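Local coordinates for mitogen-activated protein kinase, putative (Map kinase-like protein) (Leishmania major, PDB 3PG1) that probably binds ATP and phosphorylates proteins on serine or threonine, as a MAP kinase of the eukaryotic protein kinase fold, at residues 280-285 against 296-301; 98-101 against 107-110. All blocks are in the same frame, centred on the assembly; numbering follows the deposited sequence.

Contact 1: residues 280-285 against 296-301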
loop_
_atom_site.group_PDB
_atom_site.type_symbol
_atom_site.label_atom_id
_atom_site.label_comp_id
_atom_site.label_asym_id
_atom_site.label_seq_id
_atom_site.Cartn_x
_atom_site.Cartn_y
_atom_site.Cartn_z
ATOM N N ARG A 280 -6.909 2.521 -28.128
ATOM C CA ARG A 280 -5.711 2.957 -28.856
ATOM C C ARG A 280 -4.805 1.751 -29.040
ATOM O O ARG A 280 -4.996 0.736 -28.355
ATOM C CB ARG A 280 -4.956 4.098 -28.140
ATOM C CG ARG A 280 -5.690 5.438 -28.175
ATOM C CD ARG A 280 -4.780 6.650 -28.237
ATOM N NE ARG A 280 -3.771 6.713 -27.176
ATOM C CZ ARG A 280 -3.801 7.571 -26.155
ATOM N NH1 ARG A 280 -4.811 8.422 -26.019
ATOM N NH2 ARG A 280 -2.825 7.574 -25.255
ATOM N N ALA A 281 -3.833 1.839 -29.976
ATOM C CA ALA A 281 -2.860 0.762 -30.126
ATOM C C ALA A 281 -1.989 0.891 -28.870
ATOM O O ALA A 281 -1.628 2.008 -28.475
ATOM C CB ALA A 281 -2.011 0.960 -31.384
ATOM N N TRP A 282 -1.731 -0.231 -28.198
ATOM C CA TRP A 282 -0.939 -0.204 -26.975
ATOM C C TRP A 282 0.513 0.260 -27.212
ATOM O O TRP A 282 1.045 0.998 -26.375
ATOM C CB TRP A 282 -1.073 -1.514 -26.205
ATOM C CG TRP A 282 -2.365 -1.584 -25.441
ATOM C CD1 TRP A 282 -3.522 -2.186 -25.838
ATOM C CD2 TRP A 282 -2.652 -0.945 -24.186
ATOM N NE1 TRP A 282 -4.502 -1.996 -24.893
ATOM C CE2 TRP A 282 -3.984 -1.271 -23.849
ATOM C CE3 TRP A 282 -1.879 -0.220 -23.265
ATOM C CZ2 TRP A 282 -4.557 -0.901 -22.640
ATOM C CZ3 TRP A 282 -2.444 0.126 -22.056
ATOM C CH2 TRP A 282 -3.763 -0.226 -21.747
ATOM N N THR A 283 1.078 -0.041 -28.424
ATOM C CA THR A 283 2.424 0.389 -28.865
ATOM C C THR A 283 2.595 1.927 -28.769
ATOM O O THR A 283 3.693 2.407 -28.543
ATOM C CB THR A 283 2.721 -0.098 -30.301
ATOM O OG1 THR A 283 1.648 0.294 -31.159
ATOM C CG2 THR A 283 2.909 -1.584 -30.390
ATOM N N ALA A 284 1.496 2.678 -28.895
ATOM C CA ALA A 284 1.455 4.135 -28.812
ATOM C C ALA A 284 1.374 4.649 -27.363
ATOM O O ALA A 284 1.874 5.734 -27.057
ATOM C CB ALA A 284 0.260 4.647 -29.606
ATOM N N VAL A 285 0.693 3.886 -26.485
ATOM C CA VAL A 285 0.515 4.230 -25.074
ATOM C C VAL A 285 1.829 3.984 -24.282
ATOM O O VAL A 285 2.196 4.782 -23.413
ATOM C CB VAL A 285 -0.654 3.405 -24.437
ATOM C CG1 VAL A 285 -0.943 3.894 -23.027
ATOM C CG2 VAL A 285 -1.926 3.447 -25.292
ATOM N N LEU A 296 0.494 -8.069 -21.262
ATOM C CA LEU A 296 0.174 -8.113 -19.835
ATOM C C LEU A 296 -0.416 -6.776 -19.333
ATOM O O LEU A 296 -1.451 -6.774 -18.667
ATOM C CB LEU A 296 1.415 -8.512 -19.010
ATOM C CG LEU A 296 1.237 -8.414 -17.472
ATOM C CD1 LEU A 296 0.047 -9.349 -16.974
ATOM C CD2 LEU A 296 2.576 -8.774 -16.758
ATOM N N ILE A 297 0.200 -5.644 -19.685
ATOM C CA ILE A 297 -0.334 -4.326 -19.274
ATOM C C ILE A 297 -1.790 -4.196 -19.691
ATOM O O ILE A 297 -2.608 -3.757 -18.891
ATOM C CB ILE A 297 0.504 -3.159 -19.891
ATOM C CG1 ILE A 297 1.882 -3.096 -19.254
ATOM C CG2 ILE A 297 -0.239 -1.789 -19.753
ATOM C CD1 ILE A 297 2.908 -2.202 -20.059
ATOM N N ALA A 298 -2.113 -4.550 -20.941
ATOM C CA ALA A 298 -3.517 -4.423 -21.453
ATOM C C ALA A 298 -4.476 -5.309 -20.619
ATOM O O ALA A 298 -5.604 -4.920 -20.350
ATOM C CB ALA A 298 -3.565 -4.854 -22.924
ATOM N N LYS A 299 -4.006 -6.472 -20.187
ATOM C CA LYS A 299 -4.828 -7.365 -19.329
ATOM C C LYS A 299 -5.019 -6.878 -17.918
ATOM O O LYS A 299 -6.055 -7.127 -17.319
ATOM C CB LYS A 299 -4.286 -8.772 -19.375
ATOM C CG LYS A 299 -4.542 -9.386 -20.773
ATOM C CD LYS A 299 -3.706 -10.637 -21.035
ATOM C CE LYS A 299 -4.060 -11.123 -22.447
ATOM N NZ LYS A 299 -3.184 -12.266 -22.878
ATOM N N MET A 300 -4.015 -6.180 -17.365
ATOM C CA MET A 300 -4.133 -5.587 -16.023
ATOM C C MET A 300 -5.047 -4.373 -16.094
ATOM O O MET A 300 -5.624 -3.998 -15.084
ATOM C CB MET A 300 -2.761 -5.117 -15.508
ATOM C CG MET A 300 -1.776 -6.304 -15.381
ATOM S SD MET A 300 -0.050 -5.776 -15.100
ATOM C CE MET A 300 -0.072 -5.600 -13.434
ATOM N N LEU A 301 -5.064 -3.692 -17.249
ATOM C CA LEU A 301 -5.849 -2.445 -17.354
ATOM C C LEU A 301 -7.176 -2.660 -18.058
ATOM O O LEU A 301 -7.573 -1.841 -18.897
ATOM C CB LEU A 301 -5.001 -1.332 -18.014
ATOM C CG LEU A 301 -3.727 -0.892 -17.209
ATOM C CD1 LEU A 301 -2.919 0.098 -18.006
ATOM C CD2 LEU A 301 -4.089 -0.319 -15.831
#
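The indole of Trp282 lies with one face against the methyl of Ala298. Ala298 CB sits 3.5 Å above the ring plane, displaced toward the rim. It is a CH-pi contact to the five-membered ring: CB is 3.8 Å from that ring's centroid and 19° off the normal. The nearest ring atom to Ala298 CB is Trp282 NE1, at 3.6 Å. The six-membered ring meets two branched side chains, both at a slant. Ile297 CG2 comes within 3.7 Å of Trp282 CZ3. Leu301 CD1 reaches Trp282 CH2 at 3.8 Å. Trp282 CG is anti to its own carbonyl carbon (chi1 -78°), and this swings the indole across to the neighbouring helix.

The contact belongs to the helical C-terminal lobe of the kinase fold. It joins segment 280-285 to the last turn of helix 291-300. No hydrogen bond crosses between the two segments, and the indole accounts for all the touching on its side. Ala298 and Ile297 are still helical, while Leu301 has just left the helix. The short Ala298 side chain lets the ring come close to the helix backbone, with Trp282 CZ2 3.9 Å from Ala298 CA. Val249 and Val250 of helix 239-250 also touch Trp282, as does Leu294. On helix 214-229, Ile297 packs on Met224 and Leu301 on Trp218.

Contact 2: residues 98-101 against 107-110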
loop_
_atom_site.group_PDB
_atom_site.type_symbol
_atom_site.label_atom_id
_atom_site.label_comp_id
_atom_site.label_asym_id
_atom_site.label_seq_id
_atom_site.Cartn_x
_atom_site.Cartn_y
_atom_site.Cartn_z
ATOM N N PHE A 98 6.348 -2.523 21.066
ATOM C CA PHE A 98 6.351 -2.444 22.529
ATOM C C PHE A 98 5.375 -1.376 23.005
ATOM O O PHE A 98 5.229 -0.336 22.353
ATOM C CB PHE A 98 7.775 -2.304 23.139
ATOM C CG PHE A 98 8.759 -1.405 22.422
ATOM C CD1 PHE A 98 9.441 -1.849 21.293
ATOM C CD2 PHE A 98 9.064 -0.147 22.921
ATOM C CE1 PHE A 98 10.352 -1.017 20.630
ATOM C CE2 PHE A 98 9.998 0.672 22.276
ATOM C CZ PHE A 98 10.626 0.238 21.127
ATOM N N VAL A 99 4.652 -1.675 24.098
ATOM C CA VAL A 99 3.614 -0.812 24.664
ATOM C C VAL A 99 3.908 -0.417 26.097
ATOM O O VAL A 99 4.223 -1.274 26.930
ATOM C CB VAL A 99 2.190 -1.420 24.535
ATOM C CG1 VAL A 99 1.628 -1.223 23.135
ATOM C CG2 VAL A 99 2.163 -2.899 24.930
ATOM N N HIS A 100 3.808 0.887 26.382
ATOM C CA HIS A 100 4.006 1.413 27.728
ATOM C C HIS A 100 2.654 1.890 28.233
ATOM O O HIS A 100 2.167 2.936 27.803
ATOM C CB HIS A 100 5.056 2.544 27.756
ATOM C CG HIS A 100 5.225 3.181 29.113
ATOM N ND1 HIS A 100 5.012 4.541 29.308
ATOM C CD2 HIS A 100 5.539 2.616 30.305
ATOM C CE1 HIS A 100 5.224 4.758 30.595
ATOM N NE2 HIS A 100 5.538 3.632 31.238
ATOM N N PHE A 101 2.021 1.087 29.091
ATOM C CA PHE A 101 0.731 1.437 29.672
ATOM C C PHE A 101 0.923 2.146 31.017
ATOM O O PHE A 101 1.632 1.638 31.892
ATOM C CB PHE A 101 -0.169 0.198 29.818
ATOM C CG PHE A 101 -0.654 -0.407 28.518
ATOM C CD1 PHE A 101 -1.448 0.328 27.640
ATOM C CD2 PHE A 101 -0.367 -1.729 28.196
ATOM C CE1 PHE A 101 -1.900 -0.234 26.443
ATOM C CE2 PHE A 101 -0.843 -2.297 27.007
ATOM C CZ PHE A 101 -1.606 -1.546 26.141
ATOM N N HIS A 107 -0.739 6.219 28.058
ATOM C CA HIS A 107 -0.332 5.043 27.280
ATOM C C HIS A 107 0.404 5.420 26.002
ATOM O O HIS A 107 -0.051 6.302 25.259
ATOM C CB HIS A 107 -1.534 4.130 26.976
ATOM C CG HIS A 107 -2.497 3.976 28.117
ATOM N ND1 HIS A 107 -3.786 4.478 28.046
ATOM C CD2 HIS A 107 -2.321 3.399 29.328
ATOM C CE1 HIS A 107 -4.348 4.187 29.209
ATOM N NE2 HIS A 107 -3.501 3.547 30.016
ATOM N N LYS A 108 1.546 4.739 25.752
ATOM C CA LYS A 108 2.398 4.933 24.572
ATOM C C LYS A 108 2.623 3.625 23.810
ATOM O O LYS A 108 2.728 2.557 24.416
ATOM C CB LYS A 108 3.755 5.561 24.954
ATOM C CG LYS A 108 3.675 7.048 25.276
ATOM C CD LYS A 108 4.872 7.548 26.057
ATOM C CE LYS A 108 4.599 8.881 26.718
ATOM N NZ LYS A 108 4.569 8.762 28.199
ATOM N N LEU A 109 2.713 3.728 22.481
ATOM C CA LEU A 109 2.962 2.601 21.585
ATOM C C LEU A 109 4.105 2.953 20.642
ATOM O O LEU A 109 4.158 4.057 20.086
ATOM C CB LEU A 109 1.679 2.165 20.841
ATOM C CG LEU A 109 1.802 1.314 19.553
ATOM C CD1 LEU A 109 2.343 -0.081 19.831
ATOM C CD2 LEU A 109 0.475 1.185 18.872
ATOM N N TYR A 110 5.045 2.020 20.512
ATOM C CA TYR A 110 6.227 2.193 19.680
ATOM C C TYR A 110 6.239 1.145 18.610
ATOM O O TYR A 110 6.017 -0.047 18.873
ATOM C CB TYR A 110 7.514 2.147 20.514
ATOM C CG TYR A 110 7.506 3.093 21.695
ATOM C CD1 TYR A 110 8.074 4.360 21.604
ATOM C CD2 TYR A 110 6.913 2.728 22.902
ATOM C CE1 TYR A 110 8.065 5.239 22.688
ATOM C CE2 TYR A 110 6.863 3.611 23.980
ATOM C CZ TYR A 110 7.455 4.861 23.875
ATOM O OH TYR A 110 7.398 5.732 24.937
#
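A beta hairpin in the five-stranded antiparallel sheet of the kinase N-lobe brings 98-101 and 107-110 together. Strand 96-100 is one of the two outermost strands in that sheet, and strand 108-114 lies next to it. Phe98 and Tyr110 form a hydrogen-bonded pair: Tyr110 N gives a bond of 3.0 Å to Phe98 O, and the return bond from Phe98 N to Tyr110 O is weak. His100 and Lys108 are bonded both ways; His100 N to Lys108 O and Lys108 N to His100 O are each 2.8 Å. Between them, Val99 and Leu109 are a non-hydrogen-bonded pair. Their side chains lie side by side, with Val99 CG1 3.6 Å from Leu109 CD1, on the face covered by helix 346-360.

Phe98 and Tyr110 point to the other face, beside helix 7-19, where Tyr110 OH is hydrogen-bonded to Glu16. Their ring planes are 16° apart but slid, so the rings barely overlap. Instead, Tyr110 CB lies over the Phe98 face, 3.4 Å from Phe98 CE2. The chi1 of 40° at Phe98 turns its ring over that methylene. Toward the loop that joins the strands, Phe101 and His107 form an offset edge-to-face pair with planes at 69°. The Phe101 edge leads, its CD1 3.6 Å from His107 CD2.

Contacts 1 and 2 lie on opposite sides of the chain's centre, in the two lobes of one kinase domain. Their centres are 49 Å apart, and their nearest atoms are about 33 Å apart. Contact 2 is completed first along the chain, in the sheet of the N-lobe. Contact 1 follows in the helical C-lobe. In this fold ATP binds in the cleft between the lobes. The centre of contact 1 is about 24 Å from the centre of the chain, and that of contact 2 about 25 Å. Contact 2 lies within one sheet, while contact 1 joins helical parts of the other lobe.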